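Local atomic coordinates of 7,8-dihydro-6-hydroxymethylpterin pyrophosphokinase-dihydropteroate synthase (Plasmodium falciparum, PDB entry 6JWS), a protein that probably catalyses two successive steps of folate synthesis, transferring diphosphate from ATP to 6-hydroxymethyl-7,8-dihydropterin and then joining the product to 4-aminobenzoate. Residues A18-G23 / V168-F173; N50-Y55 / L330-D335; E56-Y61 / K369-R374. The protein carries 1 engineered substitution. One frame throughout, in Å; residues are numbered along the deposited sequence.

Overall arrangement
All three contacts involve one six-stranded antiparallel sheet, in which strands 16-24, 163-172, 46-57 and 372-377 follow one another. Contact 1 pairs the first two of these strands, contact 3 pairs the last two, and contact 2 packs helix 327-336 on strand 46-57. The centre of contact 2 lies about 12 Å from that of contact 1 and about 13 Å from that of contact 3, whereas contacts 1 and 3 are about 22 Å apart. Arg-374 links contact 3 to contact 2 through Tyr-55. Contact 1 lies nearer the bound nucleotide than contact 3: the side chain of Leu-20 is about 7 Å from ATP, against about 13 Å for that of Thr-57.

Contact 1. Residues A18-G23 / V168-F173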
ATOM      1  N   ALA B  18     -34.936  -8.312 -27.351  1.00 26.38           N
ATOM      2  CA  ALA B  18     -34.698  -6.876 -27.308  1.00 25.19           C
ATOM      3  C   ALA B  18     -33.639  -6.538 -26.258  1.00 24.20           C
ATOM      4  O   ALA B  18     -33.576  -7.184 -25.210  1.00 23.13           O
ATOM      5  CB  ALA B  18     -35.973  -6.158 -26.957  1.00 22.68           C
ATOM      6  N   VAL B  19     -32.875  -5.467 -26.529  1.00 22.48           N
ATOM      7  CA  VAL B  19     -31.907  -4.908 -25.605  1.00 20.95           C
ATOM      8  C   VAL B  19     -32.349  -3.487 -25.277  1.00 21.84           C
ATOM      9  O   VAL B  19     -32.609  -2.708 -26.185  1.00 23.66           O
ATOM     10  CB  VAL B  19     -30.489  -4.963 -26.208  1.00 20.65           C
ATOM     11  CG1 VAL B  19     -29.409  -4.540 -25.223  1.00 19.57           C
ATOM     12  CG2 VAL B  19     -30.173  -6.341 -26.765  1.00 20.19           C
ATOM     13  N   LEU B  20     -32.477  -3.185 -23.979  1.00 21.87           N
ATOM     14  CA  LEU B  20     -32.973  -1.901 -23.513  1.00 22.54           C
ATOM     15  C   LEU B  20     -31.910  -1.137 -22.725  1.00 23.37           C
ATOM     16  O   LEU B  20     -31.022  -1.736 -22.111  1.00 21.41           O
ATOM     17  CB  LEU B  20     -34.210  -2.101 -22.629  1.00 23.15           C
ATOM     18  CG  LEU B  20     -35.363  -2.922 -23.206  1.00 24.12           C
ATOM     19  CD1 LEU B  20     -36.531  -2.904 -22.231  1.00 24.24           C
ATOM     20  CD2 LEU B  20     -35.807  -2.392 -24.570  1.00 25.67           C
ATOM     21  N   ASN B  21     -32.057   0.199 -22.745  1.00 23.21           N
ATOM     22  CA  ASN B  21     -31.372   1.121 -21.858  1.00 23.50           C
ATOM     23  C   ASN B  21     -32.388   1.753 -20.903  1.00 25.24           C
ATOM     24  O   ASN B  21     -33.456   2.187 -21.328  1.00 27.00           O
ATOM     25  CB  ASN B  21     -30.577   2.179 -22.627  1.00 24.01           C
ATOM     26  CG  ASN B  21     -29.617   2.919 -21.714  1.00 27.40           C
ATOM     27  OD1 ASN B  21     -28.538   2.424 -21.413  1.00 30.92           O
ATOM     28  ND2 ASN B  21     -30.001   4.083 -21.220  1.00 26.99           N
ATOM     29  N   LEU B  22     -32.049   1.786 -19.606  1.00 24.81           N
ATOM     30  CA  LEU B  22     -32.857   2.400 -18.561  1.00 26.06           C
ATOM     31  C   LEU B  22     -32.010   3.490 -17.909  1.00 26.18           C
ATOM     32  O   LEU B  22     -30.944   3.192 -17.387  1.00 24.62           O
ATOM     33  CB  LEU B  22     -33.205   1.343 -17.502  1.00 27.47           C
ATOM     34  CG  LEU B  22     -34.315   0.327 -17.796  1.00 29.91           C
ATOM     35  CD1 LEU B  22     -34.163  -0.344 -19.151  1.00 28.97           C
ATOM     36  CD2 LEU B  22     -34.356  -0.732 -16.704  1.00 29.99           C
ATOM     37  N   GLY B  23     -32.493   4.741 -17.925  1.00 27.92           N
ATOM     38  CA  GLY B  23     -31.719   5.871 -17.431  1.00 27.10           C
ATOM     39  C   GLY B  23     -32.548   6.768 -16.518  1.00 28.27           C
ATOM     40  O   GLY B  23     -33.752   6.877 -16.692  1.00 29.13           O
ATOM     41  N   VAL B 168     -30.455  -4.001 -20.153  1.00 23.01           N
ATOM     42  CA  VAL B 168     -31.099  -5.282 -19.912  1.00 24.09           C
ATOM     43  C   VAL B 168     -31.346  -5.960 -21.256  1.00 24.96           C
ATOM     44  O   VAL B 168     -31.633  -5.290 -22.243  1.00 26.76           O
ATOM     45  CB  VAL B 168     -32.408  -5.189 -19.094  1.00 25.55           C
ATOM     46  CG1 VAL B 168     -32.319  -4.214 -17.938  1.00 25.74           C
ATOM     47  CG2 VAL B 168     -33.624  -4.893 -19.954  1.00 28.97           C
ATOM     48  N   VAL B 169     -31.201  -7.292 -21.287  1.00 22.85           N
ATOM     49  CA  VAL B 169     -31.689  -8.084 -22.403  1.00 21.69           C
ATOM     50  C   VAL B 169     -33.004  -8.742 -21.980  1.00 24.22           C
ATOM     51  O   VAL B 169     -33.100  -9.314 -20.887  1.00 27.22           O
ATOM     52  CB  VAL B 169     -30.653  -9.125 -22.864  1.00 19.57           C
ATOM     53  CG1 VAL B 169     -31.191  -9.991 -23.989  1.00 19.42           C
ATOM     54  CG2 VAL B 169     -29.308  -8.507 -23.251  1.00 17.69           C
ATOM     55  N   VAL B 170     -34.019  -8.626 -22.850  1.00 25.67           N
ATOM     56  CA  VAL B 170     -35.359  -9.151 -22.632  1.00 25.36           C
ATOM     57  C   VAL B 170     -35.678 -10.177 -23.720  1.00 26.78           C
ATOM     58  O   VAL B 170     -35.486  -9.930 -24.914  1.00 27.44           O
ATOM     59  CB  VAL B 170     -36.403  -8.014 -22.593  1.00 25.75           C
ATOM     60  CG1 VAL B 170     -37.785  -8.522 -22.230  1.00 26.57           C
ATOM     61  CG2 VAL B 170     -36.012  -6.947 -21.591  1.00 26.86           C
ATOM     62  N   LYS B 171     -36.138 -11.356 -23.290  1.00 28.81           N
ATOM     63  CA  LYS B 171     -36.817 -12.280 -24.192  1.00 29.62           C
ATOM     64  C   LYS B 171     -38.295 -11.899 -24.151  1.00 30.61           C
ATOM     65  O   LYS B 171     -38.921 -11.991 -23.092  1.00 27.50           O
ATOM     66  CB  LYS B 171     -36.516 -13.726 -23.796  1.00 27.89           C
ATOM     67  CG  LYS B 171     -37.184 -14.840 -24.596  1.00 29.76           C
ATOM     68  CD  LYS B 171     -37.231 -16.165 -23.796  1.00 30.17           C
ATOM     69  CE  LYS B 171     -36.111 -17.160 -24.069  1.00 30.18           C
ATOM     70  NZ  LYS B 171     -35.893 -18.092 -22.929  1.00 26.41           N
ATOM     71  N   THR B 172     -38.802 -11.384 -25.287  1.00 30.36           N
ATOM     72  CA  THR B 172     -40.072 -10.666 -25.317  1.00 31.84           C
ATOM     73  C   THR B 172     -41.098 -11.370 -26.205  1.00 31.52           C
ATOM     74  O   THR B 172     -40.755 -12.050 -27.172  1.00 31.11           O
ATOM     75  CB  THR B 172     -39.874  -9.180 -25.655  1.00 31.41           C
ATOM     76  OG1 THR B 172     -41.043  -8.490 -25.221  1.00 31.73           O
ATOM     77  CG2 THR B 172     -39.628  -8.900 -27.122  1.00 32.11           C
ATOM     78  N   PHE B 173     -42.371 -11.187 -25.848  1.00 35.34           N
ATOM     79  CA  PHE B 173     -43.487 -11.792 -26.571  1.00 36.84           C
ATOM     80  C   PHE B 173     -44.109 -10.751 -27.502  1.00 38.96           C
ATOM     81  O   PHE B 173     -44.971 -11.076 -28.322  1.00 41.42           O
ATOM     82  CB  PHE B 173     -44.515 -12.394 -25.599  1.00 29.33           C
ATOM     83  CG  PHE B 173     -44.761 -11.579 -24.354  1.00 28.75           C
ATOM     84  CD1 PHE B 173     -45.318 -10.307 -24.430  1.00 28.69           C
ATOM     85  CD2 PHE B 173     -44.407 -12.068 -23.099  1.00 26.49           C
ATOM     86  CE1 PHE B 173     -45.524  -9.548 -23.285  1.00 28.08           C
ATOM     87  CE2 PHE B 173     -44.617 -11.309 -21.953  1.00 25.33           C
ATOM     88  CZ  PHE B 173     -45.184 -10.053 -22.043  1.00 26.98           C
TER
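Leu-20 and Val-168 cross obliquely on one face of the sheet, and the torsions of both set the fit. In Val-168 (chi1 -42°) CG2 takes the crowded position between the backbone N and the carbonyl carbon, which brings it to 3.9 Å from Leu-20 CB. The other branch, CG1, lies beside the backbone N and meets Leu-22 CD2 at 4.2 Å. Leu-20 has CG beside its backbone N, and from there CD1 reaches diagonally to Val-170 CG2 at 4.1 Å. On the other face Val-19 and Val-169 confront each other through CG2 branches, Val-19 CG2 to Val-169 CG2 being 4.2 Å. These are the two central strands of a ferredoxin-like beta-alpha-beta-beta-alpha-beta core, antiparallel with 140° between their axes. Its helices 30-44 and 177-190 cover the face with Leu-20, Val-168 and Val-170, while Leu-333 packs on Val-19 from the other side. Four backbone hydrogen bonds fix the register. The straightest runs from Val-170 N to Ala-18 O (2.8 Å), nearly along the C=O axis; Ala-18 N answers to Val-170 O. In the second pair, Leu-20 N to Val-168 O is again close to axial, but Val-168 N approaches Leu-20 O (3.0 Å) from 26° above the carbonyl plane. Leu-20 also touches Ile-211, which belongs to the ATP pocket.

Contact 2. Residues N50-Y55 / L330-D335; sequences NTSYLY and LLCLND
Tyr-55 leaves strand 46-57 toward helix 327-336, its CG beside the backbone N, and meets the helix from CB to OH. Its CB is 4.1 Å from Leu-331 CD2. That methyl then covers one face of the ring: Leu-331 CD2 sits 3.8 Å from the Tyr-55 ring centroid and 26° off the normal, a CH-pi contact displaced toward the CD1 rim, where Tyr-55 CD1 to Leu-331 CD2 is 3.4 Å. Tyr-55 CD2, on the other flank, has Cys-332 SG at 3.6 Å, an oblique sulfur-aromatic approach. Helix 327-336 lies here on the face of the sheet opposite helices 30-44 and 177-190 of the ferredoxin-like core, against strand 46-57 at the break in its regular pairing. At the tip, Tyr-55 OH donates to Asp-335 OD2 over a short 2.5 Å, to the syn lone pair of OD2. OD2 lies at the ring edge, and the ring and carboxylate planes are 22° apart. The same oxygen accepts a second bond, from Tyr-53 N to Asp-335 OD2 (3.1 Å, 154° at the hydrogen), this donor coming from above the carboxylate plane. OD2 is thus gripped from two directions, which would restrict the carboxylate's rotation. Arg-374 NH1, bonded to Tyr-55 OH and more weakly paired with Asp-335 OD1, would be expected to favour the charged form of the acid. Just before Tyr-53, Ser-52 OG donates to Tyr-53 O at 2.6 Å, on a lone pair of that carbonyl, and is also hydrogen-bonded to Thr-167 N.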
ATOM      1  N   ASN B  50     -30.499 -10.759 -19.062  1.00 16.38           N
ATOM      2  CA  ASN B  50     -29.179 -10.158 -18.933  1.00 15.90           C
ATOM      3  C   ASN B  50     -29.307  -8.733 -18.387  1.00 16.13           C
ATOM      4  O   ASN B  50     -30.330  -8.086 -18.568  1.00 17.52           O
ATOM      5  CB  ASN B  50     -28.339 -10.293 -20.213  1.00 15.80           C
ATOM      6  CG  ASN B  50     -26.851 -10.323 -19.923  1.00 16.42           C
ATOM      7  OD1 ASN B  50     -26.403  -9.909 -18.845  1.00 16.50           O
ATOM      8  ND2 ASN B  50     -26.070 -10.799 -20.872  1.00 15.56           N
ATOM      9  N   THR B  51     -28.291  -8.274 -17.647  1.00 15.56           N
ATOM     10  CA  THR B  51     -28.212  -6.912 -17.155  1.00 15.07           C
ATOM     11  C   THR B  51     -26.743  -6.513 -17.147  1.00 14.71           C
ATOM     12  O   THR B  51     -25.870  -7.374 -17.102  1.00 16.35           O
ATOM     13  CB  THR B  51     -28.760  -6.753 -15.726  1.00 17.14           C
ATOM     14  OG1 THR B  51     -28.272  -7.788 -14.862  1.00 18.18           O
ATOM     15  CG2 THR B  51     -30.273  -6.687 -15.641  1.00 18.22           C
ATOM     16  N   SER B  52     -26.476  -5.209 -17.199  1.00 13.45           N
ATOM     17  CA  SER B  52     -25.140  -4.672 -17.033  1.00 12.36           C
ATOM     18  C   SER B  52     -25.009  -4.245 -15.574  1.00 12.11           C
ATOM     19  O   SER B  52     -25.985  -4.333 -14.835  1.00 11.31           O
ATOM     20  CB  SER B  52     -24.968  -3.483 -17.946  1.00 12.49           C
ATOM     21  OG  SER B  52     -25.737  -2.370 -17.472  1.00 12.22           O
ATOM     22  N   TYR B  53     -23.819  -3.766 -15.172  1.00 11.29           N
ATOM     23  CA  TYR B  53     -23.727  -2.983 -13.957  1.00 11.27           C
ATOM     24  C   TYR B  53     -24.592  -1.729 -14.085  1.00 12.20           C
ATOM     25  O   TYR B  53     -25.002  -1.318 -15.163  1.00 12.33           O
ATOM     26  CB  TYR B  53     -22.267  -2.682 -13.587  1.00 10.44           C
ATOM     27  CG  TYR B  53     -21.538  -3.909 -13.102  1.00 10.28           C
ATOM     28  CD1 TYR B  53     -21.725  -4.384 -11.805  1.00  9.97           C
ATOM     29  CD2 TYR B  53     -20.728  -4.649 -13.962  1.00  9.90           C
ATOM     30  CE1 TYR B  53     -21.103  -5.549 -11.379  1.00  9.76           C
ATOM     31  CE2 TYR B  53     -20.109  -5.820 -13.555  1.00  9.66           C
ATOM     32  CZ  TYR B  53     -20.297  -6.270 -12.252  1.00 10.28           C
ATOM     33  OH  TYR B  53     -19.730  -7.456 -11.842  1.00 10.03           O
ATOM     34  N   LEU B  54     -24.825  -1.100 -12.945  1.00 14.07           N
ATOM     35  CA  LEU B  54     -25.321   0.255 -12.865  1.00 15.81           C
ATOM     36  C   LEU B  54     -24.119   1.183 -13.008  1.00 15.66           C
ATOM     37  O   LEU B  54     -23.035   0.844 -12.539  1.00 14.44           O
ATOM     38  CB  LEU B  54     -25.905   0.386 -11.460  1.00 17.02           C
ATOM     39  CG  LEU B  54     -27.299   0.970 -11.405  1.00 21.84           C
ATOM     40  CD1 LEU B  54     -27.966   0.636 -10.072  1.00 23.22           C
ATOM     41  CD2 LEU B  54     -27.208   2.483 -11.603  1.00 25.35           C
ATOM     42  N   TYR B  55     -24.321   2.357 -13.630  1.00 16.36           N
ATOM     43  CA  TYR B  55     -23.223   3.292 -13.842  1.00 16.49           C
ATOM     44  C   TYR B  55     -23.659   4.724 -13.578  1.00 17.63           C
ATOM     45  O   TYR B  55     -24.748   5.129 -13.961  1.00 17.56           O
ATOM     46  CB  TYR B  55     -22.674   3.188 -15.262  1.00 14.78           C
ATOM     47  CG  TYR B  55     -21.942   1.903 -15.546  1.00 14.95           C
ATOM     48  CD1 TYR B  55     -20.589   1.768 -15.256  1.00 14.56           C
ATOM     49  CD2 TYR B  55     -22.611   0.811 -16.081  1.00 13.69           C
ATOM     50  CE1 TYR B  55     -19.917   0.585 -15.524  1.00 13.87           C
ATOM     51  CE2 TYR B  55     -21.951  -0.366 -16.367  1.00 13.76           C
ATOM     52  CZ  TYR B  55     -20.603  -0.480 -16.080  1.00 14.02           C
ATOM     53  OH  TYR B  55     -19.966  -1.662 -16.344  1.00 14.89           O
ATOM     54  N   LEU B 330     -22.134   2.027 -24.727  1.00 19.58           N
ATOM     55  CA  LEU B 330     -21.125   1.023 -25.031  1.00 19.33           C
ATOM     56  C   LEU B 330     -20.630   0.359 -23.737  1.00 18.33           C
ATOM     57  O   LEU B 330     -20.448  -0.854 -23.686  1.00 18.30           O
ATOM     58  CB  LEU B 330     -19.970   1.674 -25.805  1.00 19.63           C
ATOM     59  CG  LEU B 330     -20.218   1.924 -27.292  1.00 20.78           C
ATOM     60  CD1 LEU B 330     -19.026   2.607 -27.950  1.00 19.20           C
ATOM     61  CD2 LEU B 330     -20.525   0.624 -28.019  1.00 19.55           C
ATOM     62  N   LEU B 331     -20.418   1.168 -22.697  1.00 17.35           N
ATOM     63  CA  LEU B 331     -19.968   0.736 -21.382  1.00 17.45           C
ATOM     64  C   LEU B 331     -20.877  -0.381 -20.823  1.00 17.54           C
ATOM     65  O   LEU B 331     -20.380  -1.437 -20.427  1.00 15.84           O
ATOM     66  CB  LEU B 331     -19.926   1.992 -20.496  1.00 16.66           C
ATOM     67  CG  LEU B 331     -19.567   1.830 -19.010  1.00 16.81           C
ATOM     68  CD1 LEU B 331     -18.107   1.399 -18.809  1.00 14.38           C
ATOM     69  CD2 LEU B 331     -19.825   3.142 -18.274  1.00 15.94           C
ATOM     70  N   CYS B 332     -22.207  -0.161 -20.834  1.00 16.92           N
ATOM     71  CA  CYS B 332     -23.203  -1.128 -20.370  1.00 15.61           C
ATOM     72  C   CYS B 332     -23.270  -2.366 -21.263  1.00 15.47           C
ATOM     73  O   CYS B 332     -23.310  -3.474 -20.750  1.00 16.62           O
ATOM     74  CB  CYS B 332     -24.592  -0.506 -20.316  1.00 14.63           C
ATOM     75  SG  CYS B 332     -24.784   0.680 -18.967  1.00 15.26           S
ATOM     76  N   LEU B 333     -23.329  -2.192 -22.588  1.00 15.32           N
ATOM     77  CA  LEU B 333     -23.408  -3.319 -23.513  1.00 15.53           C
ATOM     78  C   LEU B 333     -22.161  -4.193 -23.389  1.00 16.50           C
ATOM     79  O   LEU B 333     -22.236  -5.404 -23.610  1.00 16.46           O
ATOM     80  CB  LEU B 333     -23.535  -2.811 -24.956  1.00 15.70           C
ATOM     81  CG  LEU B 333     -24.792  -1.996 -25.304  1.00 16.45           C
ATOM     82  CD1 LEU B 333     -24.739  -1.482 -26.745  1.00 15.16           C
ATOM     83  CD2 LEU B 333     -26.059  -2.811 -25.105  1.00 16.00           C
ATOM     84  N   ASN B 334     -21.012  -3.575 -23.057  1.00 15.78           N
ATOM     85  CA  ASN B 334     -19.759  -4.313 -22.993  1.00 16.45           C
ATOM     86  C   ASN B 334     -19.800  -5.334 -21.852  1.00 16.28           C
ATOM     87  O   ASN B 334     -19.057  -6.305 -21.883  1.00 15.96           O
ATOM     88  CB  ASN B 334     -18.545  -3.378 -22.900  1.00 17.49           C
ATOM     89  CG  ASN B 334     -17.217  -4.099 -22.755  1.00 19.02           C
ATOM     90  OD1 ASN B 334     -16.818  -4.883 -23.619  1.00 19.49           O
ATOM     91  ND2 ASN B 334     -16.517  -3.843 -21.662  1.00 19.39           N
ATOM     92  N   ASP B 335     -20.634  -5.086 -20.828  1.00 16.58           N
ATOM     93  CA  ASP B 335     -20.763  -5.994 -19.694  1.00 17.20           C
ATOM     94  C   ASP B 335     -21.553  -7.234 -20.099  1.00 18.34           C
ATOM     95  O   ASP B 335     -21.250  -8.326 -19.623  1.00 18.90           O
ATOM     96  CB  ASP B 335     -21.543  -5.371 -18.530  1.00 15.92           C
ATOM     97  CG  ASP B 335     -20.824  -4.272 -17.772  1.00 15.75           C
ATOM     98  OD1 ASP B 335     -19.579  -4.225 -17.817  1.00 17.05           O
ATOM     99  OD2 ASP B 335     -21.513  -3.466 -17.154  1.00 15.02           O
TER

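Contact 3. Residues E56-Y61 / K369-R374; sequences ETVPEY and KENNKR
Glu-56 and Lys-373 are joined by a reciprocal pair of backbone hydrogen bonds. Glu-56 N donates to Lys-373 O at 2.9 Å, and Lys-373 N returns a bond of the same 2.9 Å to Glu-56 O. Both donors lie in the plane of the carbonyl they meet, with N-H...O angles of 157° and 155°, as expected of an antiparallel hydrogen-bonded pair. Through this pairing strand 372-377 extends the sheet of the ferredoxin-like HPPK core beyond strand 46-57. Two residues beyond Glu-56, past the end of the strand, Val-58 N divides itself between two acceptors in weak bonds, Asn-372 OD1 at 3.4 Å from Val-58 N and Asn-371 O at 3.5 Å from Val-58 N. Asn-372 OD1 also receives a weak bond from Thr-57 OG1, 3.3 Å away, while Asn-372 ND2 is held by Ile-368 O. A type I turn from Lys-369 to Asn-372 leads into this strand. On the face with Glu-56 and Lys-373, the two extended side chains run side by side in the same direction, yet Glu-56 OE2 and Lys-373 NZ stay 4.7 Å apart. A water spans them, donating to Glu-56 OE2 at 2.5 Å and accepting from Lys-373 NZ at 3.0 Å. Glu-56 OE1 is engaged by the hydroxyls of Tyr-164 and Tyr-384; Lys-373 NZ forms a salt bridge with Glu-387, and Lys-373 also makes a cation-pi contact with Tyr-384. With both carboxylate oxygens occupied, the buried Glu-56 is probably stabilised as the anion, with Lys-373 probably acting on it through the single bridging water, as the charged atoms do not touch.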
ATOM      1  N   GLU B  56     -22.779   5.488 -12.933  1.00 19.78           N
ATOM      2  CA  GLU B  56     -22.966   6.923 -12.843  1.00 20.27           C
ATOM      3  C   GLU B  56     -22.133   7.589 -13.934  1.00 23.04           C
ATOM      4  O   GLU B  56     -20.910   7.438 -13.984  1.00 21.89           O
ATOM      5  CB  GLU B  56     -22.565   7.431 -11.474  1.00 20.03           C
ATOM      6  CG  GLU B  56     -22.419   8.941 -11.432  1.00 19.63           C
ATOM      7  CD  GLU B  56     -22.031   9.349 -10.035  1.00 20.58           C
ATOM      8  OE1 GLU B  56     -22.911   9.300  -9.150  1.00 23.99           O
ATOM      9  OE2 GLU B  56     -20.840   9.636  -9.818  1.00 21.94           O
ATOM     10  N   THR B  57     -22.840   8.329 -14.788  1.00 26.19           N
ATOM     11  CA  THR B  57     -22.350   8.757 -16.085  1.00 33.81           C
ATOM     12  C   THR B  57     -22.323  10.286 -16.160  1.00 36.15           C
ATOM     13  O   THR B  57     -23.268  10.963 -15.755  1.00 34.63           O
ATOM     14  CB  THR B  57     -23.219   8.109 -17.168  1.00 36.39           C
ATOM     15  OG1 THR B  57     -22.532   6.923 -17.566  1.00 45.26           O
ATOM     16  CG2 THR B  57     -23.479   8.997 -18.363  1.00 42.52           C
ATOM     17  N   VAL B  58     -21.217  10.815 -16.682  1.00 41.71           N
ATOM     18  CA  VAL B  58     -21.126  12.219 -17.058  1.00 52.64           C
ATOM     19  C   VAL B  58     -21.317  12.310 -18.573  1.00 59.34           C
ATOM     20  O   VAL B  58     -20.622  11.619 -19.320  1.00 61.31           O
ATOM     21  CB  VAL B  58     -19.787  12.848 -16.616  1.00 50.29           C
ATOM     22  CG1 VAL B  58     -19.579  14.229 -17.226  1.00 56.01           C
ATOM     23  CG2 VAL B  58     -19.671  12.923 -15.100  1.00 50.65           C
ATOM     24  N   PRO B  59     -22.264  13.143 -19.073  1.00 64.13           N
ATOM     25  CA  PRO B  59     -22.512  13.254 -20.515  1.00 67.32           C
ATOM     26  C   PRO B  59     -21.287  13.631 -21.353  1.00 73.97           C
ATOM     27  O   PRO B  59     -20.254  14.046 -20.823  1.00 69.54           O
ATOM     28  CB  PRO B  59     -23.618  14.315 -20.625  1.00 61.88           C
ATOM     29  CG  PRO B  59     -24.279  14.302 -19.265  1.00 64.76           C
ATOM     30  CD  PRO B  59     -23.167  13.996 -18.282  1.00 64.18           C
ATOM     31  N   GLU B  60     -21.434  13.481 -22.676  1.00 84.52           N
ATOM     32  CA  GLU B  60     -20.341  13.536 -23.637  1.00 96.52           C
ATOM     33  C   GLU B  60     -19.623  14.885 -23.588  1.00100.05           C
ATOM     34  O   GLU B  60     -18.394  14.922 -23.657  1.00 98.96           O
ATOM     35  CB  GLU B  60     -20.866  13.224 -25.043  1.00105.28           C
ATOM     36  CG  GLU B  60     -21.550  11.868 -25.153  1.00110.93           C
ATOM     37  CD  GLU B  60     -20.622  10.688 -25.399  1.00113.37           C
ATOM     38  OE1 GLU B  60     -19.984  10.656 -26.471  1.00116.33           O
ATOM     39  OE2 GLU B  60     -20.535   9.804 -24.520  1.00105.08           O
ATOM     40  N   TYR B  61     -20.395  15.977 -23.450  1.00 98.38           N
ATOM     41  CA  TYR B  61     -19.887  17.336 -23.588  1.00 98.13           C
ATOM     42  C   TYR B  61     -18.816  17.656 -22.543  1.00 98.14           C
ATOM     43  O   TYR B  61     -17.706  18.048 -22.904  1.00 98.55           O
ATOM     44  CB  TYR B  61     -21.014  18.367 -23.722  1.00 96.95           C
ATOM     45  CG  TYR B  61     -22.254  18.171 -22.883  1.00 98.33           C
ATOM     46  CD1 TYR B  61     -22.359  18.726 -21.616  1.00 99.56           C
ATOM     47  CD2 TYR B  61     -23.353  17.488 -23.383  1.00 99.74           C
ATOM     48  CE1 TYR B  61     -23.510  18.577 -20.855  1.00 99.98           C
ATOM     49  CE2 TYR B  61     -24.510  17.327 -22.635  1.00 98.98           C
ATOM     50  CZ  TYR B  61     -24.591  17.876 -21.365  1.00100.88           C
ATOM     51  OH  TYR B  61     -25.726  17.726 -20.621  1.00 94.11           O
ATOM     52  N   LYS B 369     -12.905   6.642 -17.961  1.00 31.54           N
ATOM     53  CA  LYS B 369     -13.322   5.810 -16.841  1.00 35.59           C
ATOM     54  C   LYS B 369     -13.504   6.662 -15.587  1.00 37.20           C
ATOM     55  O   LYS B 369     -14.406   6.396 -14.796  1.00 40.30           O
ATOM     56  CB  LYS B 369     -12.334   4.660 -16.620  1.00 39.56           C
ATOM     57  CG  LYS B 369     -12.281   3.619 -17.736  1.00 43.21           C
ATOM     58  CD  LYS B 369     -11.151   2.627 -17.568  1.00 47.58           C
ATOM     59  CE  LYS B 369     -11.556   1.182 -17.784  1.00 51.14           C
ATOM     60  NZ  LYS B 369     -11.978   0.927 -19.180  1.00 55.95           N
ATOM     61  N   GLU B 370     -12.682   7.711 -15.451  1.00 38.49           N
ATOM     62  CA  GLU B 370     -12.595   8.584 -14.290  1.00 40.28           C
ATOM     63  C   GLU B 370     -13.979   9.019 -13.816  1.00 42.79           C
ATOM     64  O   GLU B 370     -14.268   8.975 -12.620  1.00 48.21           O
ATOM     65  CB  GLU B 370     -11.794   9.834 -14.648  1.00 48.55           C
ATOM     66  CG  GLU B 370     -10.897  10.347 -13.536  1.00 60.59           C
ATOM     67  CD  GLU B 370      -9.425  10.007 -13.723  1.00 67.08           C
ATOM     68  OE1 GLU B 370      -9.068   8.817 -13.575  1.00 70.11           O
ATOM     69  OE2 GLU B 370      -8.639  10.929 -14.036  1.00 65.16           O
ATOM     70  N   ASN B 371     -14.828   9.456 -14.754  1.00 41.65           N
ATOM     71  CA  ASN B 371     -16.126  10.011 -14.397  1.00 41.36           C
ATOM     72  C   ASN B 371     -17.262   9.128 -14.913  1.00 36.68           C
ATOM     73  O   ASN B 371     -18.362   9.610 -15.163  1.00 38.62           O
ATOM     74  CB  ASN B 371     -16.296  11.440 -14.917  1.00 50.05           C
ATOM     75  CG  ASN B 371     -15.374  12.443 -14.254  1.00 57.98           C
ATOM     76  OD1 ASN B 371     -15.008  12.298 -13.087  1.00 64.88           O
ATOM     77  ND2 ASN B 371     -14.994  13.468 -14.997  1.00 56.86           N
ATOM     78  N   ASN B 372     -16.993   7.840 -15.103  1.00 30.47           N
ATOM     79  CA  ASN B 372     -18.044   6.916 -15.497  1.00 30.23           C
ATOM     80  C   ASN B 372     -17.929   5.694 -14.590  1.00 28.09           C
ATOM     81  O   ASN B 372     -17.199   4.759 -14.903  1.00 32.18           O
ATOM     82  CB  ASN B 372     -17.984   6.597 -16.993  1.00 29.13           C
ATOM     83  CG  ASN B 372     -18.314   7.801 -17.847  1.00 30.57           C
ATOM     84  OD1 ASN B 372     -19.467   8.215 -17.907  1.00 33.55           O
ATOM     85  ND2 ASN B 372     -17.314   8.385 -18.492  1.00 28.60           N
ATOM     86  N   LYS B 373     -18.609   5.758 -13.442  1.00 23.75           N
ATOM     87  CA  LYS B 373     -18.310   4.902 -12.303  1.00 20.25           C
ATOM     88  C   LYS B 373     -19.247   3.696 -12.271  1.00 17.53           C
ATOM     89  O   LYS B 373     -20.477   3.840 -12.310  1.00 15.24           O
ATOM     90  CB  LYS B 373     -18.450   5.691 -11.004  1.00 19.79           C
ATOM     91  CG  LYS B 373     -17.441   6.819 -10.828  1.00 21.61           C
ATOM     92  CD  LYS B 373     -17.444   7.358  -9.411  1.00 21.96           C
ATOM     93  CE  LYS B 373     -16.501   8.520  -9.163  1.00 24.92           C
ATOM     94  NZ  LYS B 373     -16.652   9.011  -7.768  1.00 25.71           N
ATOM     95  N   ARG B 374     -18.630   2.512 -12.168  1.00 16.22           N
ATOM     96  CA  ARG B 374     -19.337   1.263 -11.913  1.00 14.90           C
ATOM     97  C   ARG B 374     -19.947   1.277 -10.505  1.00 14.52           C
ATOM     98  O   ARG B 374     -19.289   1.619  -9.515  1.00 13.88           O
ATOM     99  CB  ARG B 374     -18.397   0.081 -12.179  1.00 14.53           C
ATOM    100  CG  ARG B 374     -19.049  -1.292 -12.029  1.00 16.03           C
ATOM    101  CD  ARG B 374     -18.927  -2.064 -13.325  1.00 18.58           C
ATOM    102  NE  ARG B 374     -17.622  -2.624 -13.459  1.00 20.65           N
ATOM    103  CZ  ARG B 374     -16.952  -2.770 -14.581  1.00 24.32           C
ATOM    104  NH1 ARG B 374     -17.459  -2.385 -15.738  1.00 24.45           N
ATOM    105  NH2 ARG B 374     -15.740  -3.292 -14.522  1.00 29.93           N
TER
HETATM  106  O   HOH W   1     -19.414  10.209  -7.893  1.00 33.60           O